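Local structure of glucokinase (2QM1) at residues K128-N133 with K300-E305; P111-N116 with A319-K324; M73-S78 with Y90-T95. The protein probably phosphorylates glucose with ATP, as a zinc- and magnesium-binding glucokinase of the ROK family with the actin-like ATPase fold. All coordinates share one frame; numbering follows the deposited sequence.

How the contacts relate
The fold holds two mixed five-stranded sheets, each of strand order 3-2-1-4-5, and the contacts are divided between them. Contacts 2 and 3 share the first sheet, where strands 68-75 and 112-116 pair in parallel through M73; their centres lie about 19 Å apart. Contact 1 belongs to the second sheet, on one of its outermost strands, 300-303, with its centre about 23 Å from that of contact 2 and about 26 Å from that of contact 3. Along the chain, contact 3 closes before contact 2 opens, and contact 1 is nested inside the loop closed by contact 2. Helix 117-128 leads from one sheet's edge to contact 1, consistent with the two-lobed actin-like ATPase fold.

Contact 1 (K128-N133 with K300-E305); sequences KGAGEN and KIKLAE
Backbone and apolar packing centre on A130, in the type I turn G129-E132 that follows helix 117-128. Its methyl group points at the end of strand 300-303, with CB only 3.1 Å from L303 O, a tight fit, and beside the CB of K302. The turn itself is closed by a weak bond from E132 N to G129 O. E125, from the preceding helix, ties both segments together: its OE1 accepts the backbone N-H groups of A130 and E305.

The carboxylate of E305 lies flat over the face of the G129-A130 peptide, the two planes nearly parallel. CG stands beside the backbone N and anti to the carbonyl carbon (chi1 -61°), and the extended chain brings OE1 to 3.5 Å from G129 C, with OE2 at the same distance from A130 CA. This is van der Waals contact by a charged group, and its carbons add to the packing near the A130 methyl.

Polar interactions gather on K302. From chi1 -57° its extended chain runs across to the turn, and NZ donates to A130 O at 3.2 Å; the C=O...N angle of 172° places the ammonium nearly along the carbonyl axis. One water accepts from K302 NZ at 2.7 Å and donates to A130 O, so A130 O is bonded to the ammonium directly and also through this water. A second water bridges K302 NZ and E132 OE2, which also form a long salt bridge (3.9 Å). E132 reaches that place from a left-handed backbone, its side chain crossing K302 at about a right angle.

With A130 also resting on V267 of strand 265-269, the loop between helix 117-128 and strand 137-142 docks on the edge strand of the second sheet of an actin-like ATPase fold.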
ATOM      1  N   LYS B 128       3.345  17.776  11.537  1.00 42.08           N
ATOM      2  CA  LYS B 128       4.238  18.490  12.460  1.00 41.94           C
ATOM      3  C   LYS B 128       5.498  17.719  12.811  1.00 41.55           C
ATOM      4  O   LYS B 128       6.422  18.255  13.449  1.00 40.90           O
ATOM      5  CB  LYS B 128       3.465  18.861  13.735  1.00 40.96           C
ATOM      6  CG  LYS B 128       2.394  19.898  13.451  1.00 43.92           C
ATOM      7  CD  LYS B 128       3.042  21.276  13.219  1.00 48.52           C
ATOM      8  CE  LYS B 128       2.012  22.291  12.723  1.00 48.72           C
ATOM      9  NZ  LYS B 128       2.688  23.588  12.397  1.00 47.77           N
ATOM     10  N   GLY B 129       5.555  16.458  12.388  1.00 41.27           N
ATOM     11  CA  GLY B 129       6.729  15.647  12.725  1.00 41.80           C
ATOM     12  C   GLY B 129       7.578  15.232  11.541  1.00 42.13           C
ATOM     13  O   GLY B 129       7.740  16.019  10.578  1.00 41.06           O
ATOM     14  N   ALA B 130       8.112  13.998  11.639  1.00 40.56           N
ATOM     15  CA  ALA B 130       9.083  13.416  10.696  1.00 41.46           C
ATOM     16  C   ALA B 130       8.601  13.263   9.242  1.00 41.13           C
ATOM     17  O   ALA B 130       9.419  13.200   8.324  1.00 39.54           O
ATOM     18  CB  ALA B 130       9.614  11.997  11.246  1.00 40.94           C
ATOM     19  N   GLY B 131       7.277  13.260   9.036  1.00 41.93           N
ATOM     20  CA  GLY B 131       6.692  13.125   7.689  1.00 41.27           C
ATOM     21  C   GLY B 131       6.881  14.315   6.739  1.00 42.80           C
ATOM     22  O   GLY B 131       6.829  14.147   5.519  1.00 41.27           O
ATOM     23  N   GLU B 132       7.072  15.517   7.306  1.00 43.38           N
ATOM     24  CA  GLU B 132       7.446  16.756   6.577  1.00 44.27           C
ATOM     25  C   GLU B 132       6.444  17.203   5.519  1.00 43.53           C
ATOM     26  O   GLU B 132       6.788  17.795   4.469  1.00 43.17           O
ATOM     27  CB  GLU B 132       8.845  16.639   5.972  1.00 45.02           C
ATOM     28  CG  GLU B 132       9.915  16.601   7.041  1.00 50.07           C
ATOM     29  CD  GLU B 132      11.299  16.947   6.521  1.00 57.56           C
ATOM     30  OE1 GLU B 132      12.082  17.495   7.327  1.00 57.09           O
ATOM     31  OE2 GLU B 132      11.605  16.661   5.324  1.00 60.42           O
ATOM     32  N   ASN B 133       5.194  16.904   5.811  1.00 44.32           N
ATOM     33  CA  ASN B 133       4.078  17.162   4.899  1.00 43.84           C
ATOM     34  C   ASN B 133       4.195  16.529   3.515  1.00 43.66           C
ATOM     35  O   ASN B 133       3.585  16.982   2.603  1.00 43.34           O
ATOM     36  CB  ASN B 133       3.852  18.660   4.812  1.00 44.19           C
ATOM     37  CG  ASN B 133       3.179  19.193   6.082  1.00 46.89           C
ATOM     38  OD1 ASN B 133       3.847  19.766   6.974  1.00 49.97           O
ATOM     39  ND2 ASN B 133       1.881  18.920   6.212  1.00 47.84           N
ATOM     40  N   LYS B 300      13.043   6.862   2.842  1.00 38.43           N
ATOM     41  CA  LYS B 300      13.916   7.026   4.019  1.00 40.65           C
ATOM     42  C   LYS B 300      13.306   6.429   5.273  1.00 39.99           C
ATOM     43  O   LYS B 300      12.085   6.527   5.469  1.00 40.61           O
ATOM     44  CB  LYS B 300      14.236   8.502   4.248  1.00 40.51           C
ATOM     45  CG  LYS B 300      14.994   9.120   3.041  1.00 42.28           C
ATOM     46  CD  LYS B 300      15.198  10.622   3.202  1.00 45.12           C
ATOM     47  CE  LYS B 300      13.988  11.405   2.679  1.00 50.71           C
ATOM     48  NZ  LYS B 300      14.531  12.594   1.949  1.00 54.77           N
ATOM     49  N   ILE B 301      14.145   5.807   6.102  1.00 38.74           N
ATOM     50  CA  ILE B 301      13.682   5.258   7.401  1.00 38.80           C
ATOM     51  C   ILE B 301      13.924   6.311   8.521  1.00 39.11           C
ATOM     52  O   ILE B 301      15.060   6.667   8.822  1.00 37.69           O
ATOM     53  CB  ILE B 301      14.331   3.892   7.748  1.00 38.38           C
ATOM     54  CG1 ILE B 301      14.042   2.814   6.668  1.00 35.29           C
ATOM     55  CG2 ILE B 301      13.855   3.383   9.121  1.00 39.28           C
ATOM     56  CD1 ILE B 301      12.483   2.751   6.160  1.00 30.20           C
ATOM     57  N   LYS B 302      12.833   6.796   9.110  1.00 39.98           N
ATOM     58  CA  LYS B 302      12.868   7.898  10.075  1.00 40.80           C
ATOM     59  C   LYS B 302      12.306   7.478  11.442  1.00 40.78           C
ATOM     60  O   LYS B 302      11.568   6.481  11.534  1.00 40.55           O
ATOM     61  CB  LYS B 302      12.084   9.105   9.516  1.00 41.73           C
ATOM     62  CG  LYS B 302      12.578   9.610   8.154  1.00 44.38           C
ATOM     63  CD  LYS B 302      12.029  11.020   7.937  1.00 51.21           C
ATOM     64  CE  LYS B 302      12.567  11.623   6.626  1.00 57.51           C
ATOM     65  NZ  LYS B 302      11.825  12.900   6.261  1.00 58.76           N
ATOM     66  N   LEU B 303      12.697   8.214  12.501  1.00 41.14           N
ATOM     67  CA  LEU B 303      12.070   8.125  13.819  1.00 40.24           C
ATOM     68  C   LEU B 303      10.962   9.173  13.974  1.00 41.35           C
ATOM     69  O   LEU B 303      11.034  10.257  13.368  1.00 40.78           O
ATOM     70  CB  LEU B 303      13.092   8.363  14.893  1.00 41.40           C
ATOM     71  CG  LEU B 303      14.173   7.330  15.129  1.00 39.76           C
ATOM     72  CD1 LEU B 303      15.241   8.021  15.981  1.00 42.73           C
ATOM     73  CD2 LEU B 303      13.589   6.098  15.827  1.00 43.38           C
ATOM     74  N   ALA B 304       9.925   8.861  14.749  1.00 40.40           N
ATOM     75  CA  ALA B 304       8.834   9.842  14.978  1.00 41.20           C
ATOM     76  C   ALA B 304       9.427  11.020  15.747  1.00 42.90           C
ATOM     77  O   ALA B 304      10.303  10.806  16.598  1.00 40.98           O
ATOM     78  CB  ALA B 304       7.755   9.225  15.813  1.00 40.67           C
ATOM     79  N   GLU B 305       8.948  12.243  15.489  1.00 43.51           N
ATOM     80  CA  GLU B 305       9.452  13.392  16.269  1.00 44.96           C
ATOM     81  C   GLU B 305       8.528  13.889  17.402  1.00 44.35           C
ATOM     82  O   GLU B 305       8.990  14.550  18.316  1.00 44.31           O
ATOM     83  CB  GLU B 305       9.892  14.533  15.334  1.00 45.05           C
ATOM     84  CG  GLU B 305      11.044  14.127  14.366  1.00 46.36           C
ATOM     85  CD  GLU B 305      11.198  15.021  13.124  1.00 49.78           C
ATOM     86  OE1 GLU B 305      10.558  16.092  13.068  1.00 50.42           O
ATOM     87  OE2 GLU B 305      11.999  14.653  12.201  1.00 54.76           O
TER
HETATM   88  O   HOH W   1      12.423  14.092   8.611  1.00 43.39           O
HETATM   89  O   HOH W   2      12.023  13.717   3.909  1.00 43.91           O

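Contact 2 (P111-N116 with A319-K324); sequences PFALDN and ALQFSK
Strand 112-116 is the edge strand of the first mixed sheet, and its start is met here by the short 3-10 turn 320-322 that follows helix 310-318. The contact is carried by the F322 ring. P111 CB sits over one face, 3.5 Å from the ring centroid and 11° off the normal, a well-centred CH-pi contact; the pyrrolidine and the phenyl slide past each other in opposite directions. The opposite face is taken by F322's own neighbour: Q321 CG lies 3.7 Å above the plane, over the centre, where the crowded chi1 of 53° puts it. The ring is thus clamped between proline and glutamine. Its tip reaches the strand backbone obliquely, F322 CZ being 3.6 Å from F112 O, and F322 CE1 lies 4.1 Å from A113 CB.

The turn holds F322 in position. F322 N bonds to A319 O at 3.0 Å, and L320 O accepts from both the N and the OG of S323.

At the far end of the strand N116, the N-cap of helix 117-128, is a ligand of the bound magnesium; D115 OD1 accepts the N116 N-H on its anti lone pair at 2.6 Å, and a further bond from N119 ND2. Strand 68-75 pairs with 112-116 on one edge, while F112 and L114 point away from the turn, onto V100 and its helix 100-108.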
ATOM      1  N   PRO B 111     -18.694  20.629  14.709  1.00 41.71           N
ATOM      2  CA  PRO B 111     -18.453  19.561  13.718  1.00 42.26           C
ATOM      3  C   PRO B 111     -17.365  18.574  14.176  1.00 41.70           C
ATOM      4  O   PRO B 111     -16.383  18.976  14.808  1.00 42.70           O
ATOM      5  CB  PRO B 111     -18.056  20.323  12.434  1.00 41.65           C
ATOM      6  CG  PRO B 111     -17.621  21.625  12.898  1.00 42.80           C
ATOM      7  CD  PRO B 111     -18.397  21.959  14.151  1.00 42.37           C
ATOM      8  N   PHE B 112     -17.564  17.298  13.850  1.00 41.31           N
ATOM      9  CA  PHE B 112     -16.781  16.188  14.403  1.00 39.28           C
ATOM     10  C   PHE B 112     -16.310  15.259  13.287  1.00 40.51           C
ATOM     11  O   PHE B 112     -17.077  14.973  12.369  1.00 40.32           O
ATOM     12  CB  PHE B 112     -17.653  15.420  15.439  1.00 40.10           C
ATOM     13  CG  PHE B 112     -16.980  14.229  16.033  1.00 37.18           C
ATOM     14  CD1 PHE B 112     -17.155  12.978  15.476  1.00 39.82           C
ATOM     15  CD2 PHE B 112     -16.103  14.378  17.096  1.00 39.20           C
ATOM     16  CE1 PHE B 112     -16.524  11.883  16.014  1.00 40.95           C
ATOM     17  CE2 PHE B 112     -15.473  13.273  17.652  1.00 41.28           C
ATOM     18  CZ  PHE B 112     -15.693  12.028  17.102  1.00 41.20           C
ATOM     19  N   ALA B 113     -15.061  14.777  13.380  1.00 39.47           N
ATOM     20  CA  ALA B 113     -14.549  13.795  12.472  1.00 40.48           C
ATOM     21  C   ALA B 113     -13.759  12.779  13.284  1.00 41.29           C
ATOM     22  O   ALA B 113     -13.223  13.095  14.338  1.00 40.60           O
ATOM     23  CB  ALA B 113     -13.653  14.437  11.395  1.00 39.89           C
ATOM     24  N   LEU B 114     -13.726  11.536  12.840  0.50 41.27           N
ATOM     25  CA  LEU B 114     -12.919  10.592  13.590  0.50 41.78           C
ATOM     26  C   LEU B 114     -12.212   9.657  12.663  0.50 42.04           C
ATOM     27  O   LEU B 114     -12.592   9.475  11.505  0.50 41.68           O
ATOM     28  CB  LEU B 114     -13.756   9.810  14.632  0.50 41.69           C
ATOM     29  CG  LEU B 114     -14.554   8.580  14.175  0.50 41.84           C
ATOM     30  CD1 LEU B 114     -15.390   8.061  15.306  0.50 38.10           C
ATOM     31  CD2 LEU B 114     -15.410   8.852  12.944  0.50 40.07           C
ATOM     32  N   ASP B 115     -11.177   9.039  13.200  1.00 42.36           N
ATOM     33  CA  ASP B 115     -10.379   8.111  12.410  1.00 43.05           C
ATOM     34  C   ASP B 115      -9.719   7.096  13.320  1.00 41.01           C
ATOM     35  O   ASP B 115      -9.832   7.179  14.520  1.00 41.16           O
ATOM     36  CB  ASP B 115      -9.392   8.821  11.433  1.00 41.76           C
ATOM     37  CG  ASP B 115      -9.153   8.011  10.128  1.00 46.55           C
ATOM     38  OD1 ASP B 115      -8.975   6.737  10.164  1.00 45.88           O
ATOM     39  OD2 ASP B 115      -9.189   8.660   9.057  1.00 45.51           O
ATOM     40  N   ASN B 116      -9.118   6.096  12.729  1.00 41.75           N
ATOM     41  CA  ASN B 116      -8.385   5.094  13.503  1.00 41.23           C
ATOM     42  C   ASN B 116      -7.202   5.752  14.238  1.00 41.96           C
ATOM     43  O   ASN B 116      -6.637   6.723  13.753  1.00 40.19           O
ATOM     44  CB  ASN B 116      -7.910   4.011  12.565  1.00 41.65           C
ATOM     45  CG  ASN B 116      -6.857   3.172  13.175  1.00 40.08           C
ATOM     46  OD1 ASN B 116      -7.159   2.259  13.941  1.00 44.08           O
ATOM     47  ND2 ASN B 116      -5.625   3.515  12.930  1.00 37.85           N
ATOM     48  N   ALA B 319     -10.021  18.093  11.912  1.00 40.71           N
ATOM     49  CA  ALA B 319     -11.005  19.155  12.105  1.00 40.70           C
ATOM     50  C   ALA B 319     -10.889  20.245  11.034  1.00 41.53           C
ATOM     51  O   ALA B 319     -11.847  20.991  10.791  1.00 41.13           O
ATOM     52  CB  ALA B 319     -10.873  19.733  13.452  1.00 40.45           C
ATOM     53  N   LEU B 320      -9.721  20.317  10.381  1.00 41.34           N
ATOM     54  CA  LEU B 320      -9.498  21.358   9.378  1.00 41.80           C
ATOM     55  C   LEU B 320     -10.387  21.276   8.135  1.00 41.42           C
ATOM     56  O   LEU B 320     -10.537  22.275   7.391  1.00 40.30           O
ATOM     57  CB  LEU B 320      -8.040  21.385   8.971  1.00 41.28           C
ATOM     58  CG  LEU B 320      -7.072  21.886  10.063  1.00 45.06           C
ATOM     59  CD1 LEU B 320      -5.658  21.446   9.683  1.00 47.43           C
ATOM     60  CD2 LEU B 320      -7.121  23.403  10.189  1.00 44.93           C
ATOM     61  N   GLN B 321     -10.982  20.111   7.911  1.00 41.09           N
ATOM     62  CA  GLN B 321     -11.911  19.960   6.792  1.00 41.85           C
ATOM     63  C   GLN B 321     -13.131  20.833   6.943  1.00 42.76           C
ATOM     64  O   GLN B 321     -13.813  21.100   5.948  1.00 43.37           O
ATOM     65  CB  GLN B 321     -12.353  18.501   6.649  1.00 42.15           C
ATOM     66  CG  GLN B 321     -12.901  17.940   7.914  1.00 43.26           C
ATOM     67  CD  GLN B 321     -13.388  16.534   7.780  1.00 43.40           C
ATOM     68  OE1 GLN B 321     -12.844  15.614   8.390  1.00 47.22           O
ATOM     69  NE2 GLN B 321     -14.423  16.354   6.996  1.00 42.20           N
ATOM     70  N   PHE B 322     -13.394  21.293   8.180  1.00 43.49           N
ATOM     71  CA  PHE B 322     -14.539  22.170   8.476  1.00 43.91           C
ATOM     72  C   PHE B 322     -14.312  23.667   8.408  1.00 44.29           C
ATOM     73  O   PHE B 322     -15.240  24.401   8.667  1.00 43.59           O
ATOM     74  CB  PHE B 322     -15.142  21.819   9.844  1.00 43.64           C
ATOM     75  CG  PHE B 322     -15.484  20.369   9.973  1.00 42.39           C
ATOM     76  CD1 PHE B 322     -14.842  19.564  10.914  1.00 40.84           C
ATOM     77  CD2 PHE B 322     -16.426  19.796   9.113  1.00 41.94           C
ATOM     78  CE1 PHE B 322     -15.163  18.200  11.016  1.00 40.11           C
ATOM     79  CE2 PHE B 322     -16.742  18.436   9.208  1.00 41.84           C
ATOM     80  CZ  PHE B 322     -16.109  17.649  10.143  1.00 38.62           C
ATOM     81  N   SER B 323     -13.104  24.129   8.073  1.00 45.57           N
ATOM     82  CA  SER B 323     -12.839  25.583   8.060  1.00 47.19           C
ATOM     83  C   SER B 323     -13.719  26.305   7.037  1.00 49.75           C
ATOM     84  O   SER B 323     -14.044  25.744   5.985  1.00 50.05           O
ATOM     85  CB  SER B 323     -11.396  25.919   7.706  1.00 47.55           C
ATOM     86  OG  SER B 323     -10.475  25.018   8.228  1.00 44.00           O
ATOM     87  N   LYS B 324     -14.103  27.535   7.348  1.00 51.94           N
ATOM     88  CA  LYS B 324     -14.784  28.385   6.375  1.00 55.75           C
ATOM     89  C   LYS B 324     -13.731  28.598   5.272  1.00 56.92           C
ATOM     90  O   LYS B 324     -12.572  28.847   5.540  1.00 57.76           O
ATOM     91  CB  LYS B 324     -15.219  29.693   7.035  1.00 56.30           C
ATOM     92  CG  LYS B 324     -16.184  30.592   6.249  1.00 58.46           C
ATOM     93  CD  LYS B 324     -17.645  30.317   6.591  1.00 62.85           C
ATOM     94  CE  LYS B 324     -18.598  31.491   6.192  1.00 62.50           C
ATOM     95  NZ  LYS B 324     -18.275  32.813   6.881  1.00 65.16           N
TER

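Contact 3 (M73-S78 with Y90-T95); sequences MGTPGS and YNLNWT
Strand 68-75 ends at T75 and turns through P76 and G77 (phi 93°), and the short 3-10 turn 90-92 faces it at a CA distance of 8.0 Å between P76 and L92, closed by N93 N bonding to Y90 O. The P76 ring is touched by two residues of the turn. N91, its CG in the crowded position between backbone N and carbonyl carbon (chi1 55°), meets the ring end-on with its amide: P76 CB lies close to the amide plane, with ND2 at 3.8 Å and OD1 almost as near, and the two side chains cross at about a right angle. L92 crosses the proline likewise, its CD1 4.0 Å from P76 CD.

Strand 68-75 belongs to the first sheet of the actin-like ATPase fold, and beyond T75 the loop P76-G77 leads into the small hairpin 78-80/85-87; the chain from that hairpin to helix 100-108 then packs back on the loop. The T75 side chain is about 6 Å from that of the magnesium ligand N116 and about 10 Å from the ion.

T75 OG1, anti to its backbone N (chi1 176°), bonds to P76 O at 2.8 Å, in the carbonyl plane and on a lone pair, which fixes the hydroxyl. The same OG1 meets W94 CZ3 at 3.8 Å, approaching the indole obliquely. L92 CD1 rests 3.7 Å above the plane of W94, toward the rim of the indole, so one methyl wedges against both the indole and the proline. The indole is anchored at its polar end by NE1 bonding to G43 O, while L13 of strand 7-13 and I46 of helix 46-60 pack against both L92 and W94.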
HETATM    1  N   MSE B  73     -11.079  13.120  16.274  1.00 36.13           N
HETATM    2  CA  MSE B  73     -10.808  12.034  17.251  1.00 38.69           C
HETATM    3  C   MSE B  73     -10.135  10.802  16.628  1.00 37.30           C
HETATM    4  O   MSE B  73     -10.528  10.376  15.576  1.00 37.26           O
HETATM    5  CB  MSE B  73     -12.123  11.629  17.963  1.00 36.67           C
HETATM    6  CG  MSE B  73     -11.958  10.501  19.009  1.00 39.10           C
HETATM    7 SE   MSE B  73     -13.686  10.250  19.854  0.70 46.27          SE
HETATM    8  CE  MSE B  73     -13.639   8.309  20.009  1.00 47.45           C
ATOM      9  N   GLY B  74      -9.119  10.255  17.286  1.00 37.41           N
ATOM     10  CA  GLY B  74      -8.599   8.964  16.971  1.00 36.75           C
ATOM     11  C   GLY B  74      -9.124   7.917  17.954  1.00 38.99           C
ATOM     12  O   GLY B  74      -9.245   8.188  19.137  1.00 38.54           O
ATOM     13  N   THR B  75      -9.458   6.732  17.442  1.00 39.14           N
ATOM     14  CA  THR B  75     -10.058   5.670  18.237  1.00 40.60           C
ATOM     15  C   THR B  75      -9.451   4.331  17.833  1.00 40.88           C
ATOM     16  O   THR B  75      -9.135   4.115  16.653  1.00 39.70           O
ATOM     17  CB  THR B  75     -11.588   5.577  18.013  1.00 38.81           C
ATOM     18  OG1 THR B  75     -12.128   4.452  18.750  1.00 41.00           O
ATOM     19  CG2 THR B  75     -11.885   5.393  16.547  1.00 41.00           C
ATOM     20  N   PRO B  76      -9.335   3.415  18.796  1.00 42.39           N
ATOM     21  CA  PRO B  76      -9.022   2.031  18.471  1.00 43.10           C
ATOM     22  C   PRO B  76     -10.137   1.480  17.579  1.00 44.20           C
ATOM     23  O   PRO B  76     -11.268   1.986  17.627  1.00 44.27           O
ATOM     24  CB  PRO B  76      -9.056   1.334  19.831  1.00 42.91           C
ATOM     25  CG  PRO B  76      -8.840   2.417  20.810  1.00 44.30           C
ATOM     26  CD  PRO B  76      -9.544   3.591  20.240  1.00 42.69           C
ATOM     27  N   GLY B  77      -9.796   0.480  16.758  1.00 45.76           N
ATOM     28  CA  GLY B  77     -10.721  -0.221  15.858  1.00 44.91           C
ATOM     29  C   GLY B  77     -10.787   0.346  14.458  1.00 45.38           C
ATOM     30  O   GLY B  77      -9.993   1.198  14.086  1.00 46.19           O
ATOM     31  N   SER B  78     -11.772  -0.085  13.672  1.00 45.06           N
ATOM     32  CA  SER B  78     -11.820   0.401  12.310  1.00 45.90           C
ATOM     33  C   SER B  78     -12.991   1.379  12.076  1.00 44.87           C
ATOM     34  O   SER B  78     -14.069   1.261  12.656  1.00 42.91           O
ATOM     35  CB  SER B  78     -11.721  -0.741  11.307  1.00 46.68           C
ATOM     36  OG  SER B  78     -12.926  -0.979  10.654  1.00 51.64           O
ATOM     37  N   TYR B  90     -12.545  -4.043  20.251  1.00 59.21           N
ATOM     38  CA  TYR B  90     -12.888  -5.063  21.251  1.00 61.14           C
ATOM     39  C   TYR B  90     -12.295  -4.740  22.615  1.00 60.24           C
ATOM     40  O   TYR B  90     -12.964  -4.942  23.627  1.00 59.74           O
ATOM     41  CB  TYR B  90     -12.547  -6.497  20.775  1.00 63.73           C
ATOM     42  CG  TYR B  90     -13.757  -7.408  20.496  1.00 65.44           C
ATOM     43  CD1 TYR B  90     -14.781  -7.027  19.606  1.00 70.08           C
ATOM     44  CD2 TYR B  90     -13.854  -8.673  21.112  1.00 71.07           C
ATOM     45  CE1 TYR B  90     -15.904  -7.877  19.346  1.00 71.18           C
ATOM     46  CE2 TYR B  90     -14.964  -9.548  20.871  1.00 71.90           C
ATOM     47  CZ  TYR B  90     -15.985  -9.147  19.988  1.00 71.02           C
ATOM     48  OH  TYR B  90     -17.052 -10.009  19.767  1.00 67.58           O
ATOM     49  N   ASN B  91     -11.078  -4.184  22.619  1.00 59.49           N
ATOM     50  CA  ASN B  91     -10.403  -3.737  23.836  1.00 58.99           C
ATOM     51  C   ASN B  91     -11.168  -2.691  24.636  1.00 57.69           C
ATOM     52  O   ASN B  91     -10.869  -2.453  25.803  1.00 58.33           O
ATOM     53  CB  ASN B  91      -8.989  -3.220  23.527  1.00 60.22           C
ATOM     54  CG  ASN B  91      -8.971  -2.108  22.467  1.00 62.60           C
ATOM     55  OD1 ASN B  91      -9.528  -2.243  21.375  1.00 63.85           O
ATOM     56  ND2 ASN B  91      -8.292  -1.010  22.787  1.00 68.29           N
ATOM     57  N   LEU B  92     -12.162  -2.082  24.005  1.00 55.75           N
ATOM     58  CA  LEU B  92     -12.981  -1.066  24.639  1.00 53.62           C
ATOM     59  C   LEU B  92     -14.280  -1.667  25.158  1.00 52.71           C
ATOM     60  O   LEU B  92     -15.026  -0.998  25.868  1.00 51.99           O
ATOM     61  CB  LEU B  92     -13.272   0.077  23.655  1.00 52.18           C
ATOM     62  CG  LEU B  92     -12.131   1.051  23.322  1.00 51.67           C
ATOM     63  CD1 LEU B  92     -12.596   2.196  22.404  1.00 45.48           C
ATOM     64  CD2 LEU B  92     -11.455   1.620  24.593  1.00 49.60           C
ATOM     65  N   ASN B  93     -14.527  -2.932  24.806  1.00 52.09           N
ATOM     66  CA  ASN B  93     -15.798  -3.611  25.059  1.00 51.54           C
ATOM     67  C   ASN B  93     -16.918  -3.143  24.133  1.00 51.19           C
ATOM     68  O   ASN B  93     -18.075  -3.419  24.388  1.00 51.01           O
ATOM     69  CB  ASN B  93     -16.280  -3.446  26.534  1.00 51.22           C
ATOM     70  CG  ASN B  93     -15.473  -4.265  27.547  1.00 52.00           C
ATOM     71  OD1 ASN B  93     -14.946  -5.343  27.222  1.00 51.71           O
ATOM     72  ND2 ASN B  93     -15.402  -3.766  28.801  1.00 47.34           N
ATOM     73  N   TRP B  94     -16.601  -2.402  23.079  1.00 51.33           N
ATOM     74  CA  TRP B  94     -17.592  -2.136  22.039  1.00 51.06           C
ATOM     75  C   TRP B  94     -17.712  -3.387  21.182  1.00 51.76           C
ATOM     76  O   TRP B  94     -16.822  -3.676  20.421  1.00 52.17           O
ATOM     77  CB  TRP B  94     -17.187  -0.944  21.176  1.00 50.93           C
ATOM     78  CG  TRP B  94     -17.166   0.364  21.926  1.00 49.42           C
ATOM     79  CD1 TRP B  94     -17.716   0.610  23.147  1.00 48.04           C
ATOM     80  CD2 TRP B  94     -16.579   1.593  21.496  1.00 47.57           C
ATOM     81  NE1 TRP B  94     -17.496   1.911  23.518  1.00 47.84           N
ATOM     82  CE2 TRP B  94     -16.807   2.541  22.518  1.00 49.32           C
ATOM     83  CE3 TRP B  94     -15.896   1.992  20.341  1.00 47.95           C
ATOM     84  CZ2 TRP B  94     -16.379   3.866  22.420  1.00 50.08           C
ATOM     85  CZ3 TRP B  94     -15.460   3.300  20.245  1.00 49.53           C
ATOM     86  CH2 TRP B  94     -15.697   4.225  21.289  1.00 49.80           C
ATOM     87  N   THR B  95     -18.790  -4.153  21.336  1.00 51.85           N
ATOM     88  CA  THR B  95     -18.936  -5.360  20.525  1.00 52.47           C
ATOM     89  C   THR B  95     -19.892  -5.121  19.351  1.00 52.01           C
ATOM     90  O   THR B  95     -20.088  -5.956  18.462  1.00 51.57           O
ATOM     91  CB  THR B  95     -19.392  -6.543  21.379  1.00 52.77           C
ATOM     92  OG1 THR B  95     -20.588  -6.175  22.085  1.00 55.19           O
ATOM     93  CG2 THR B  95     -18.296  -6.913  22.372  1.00 53.19           C
TER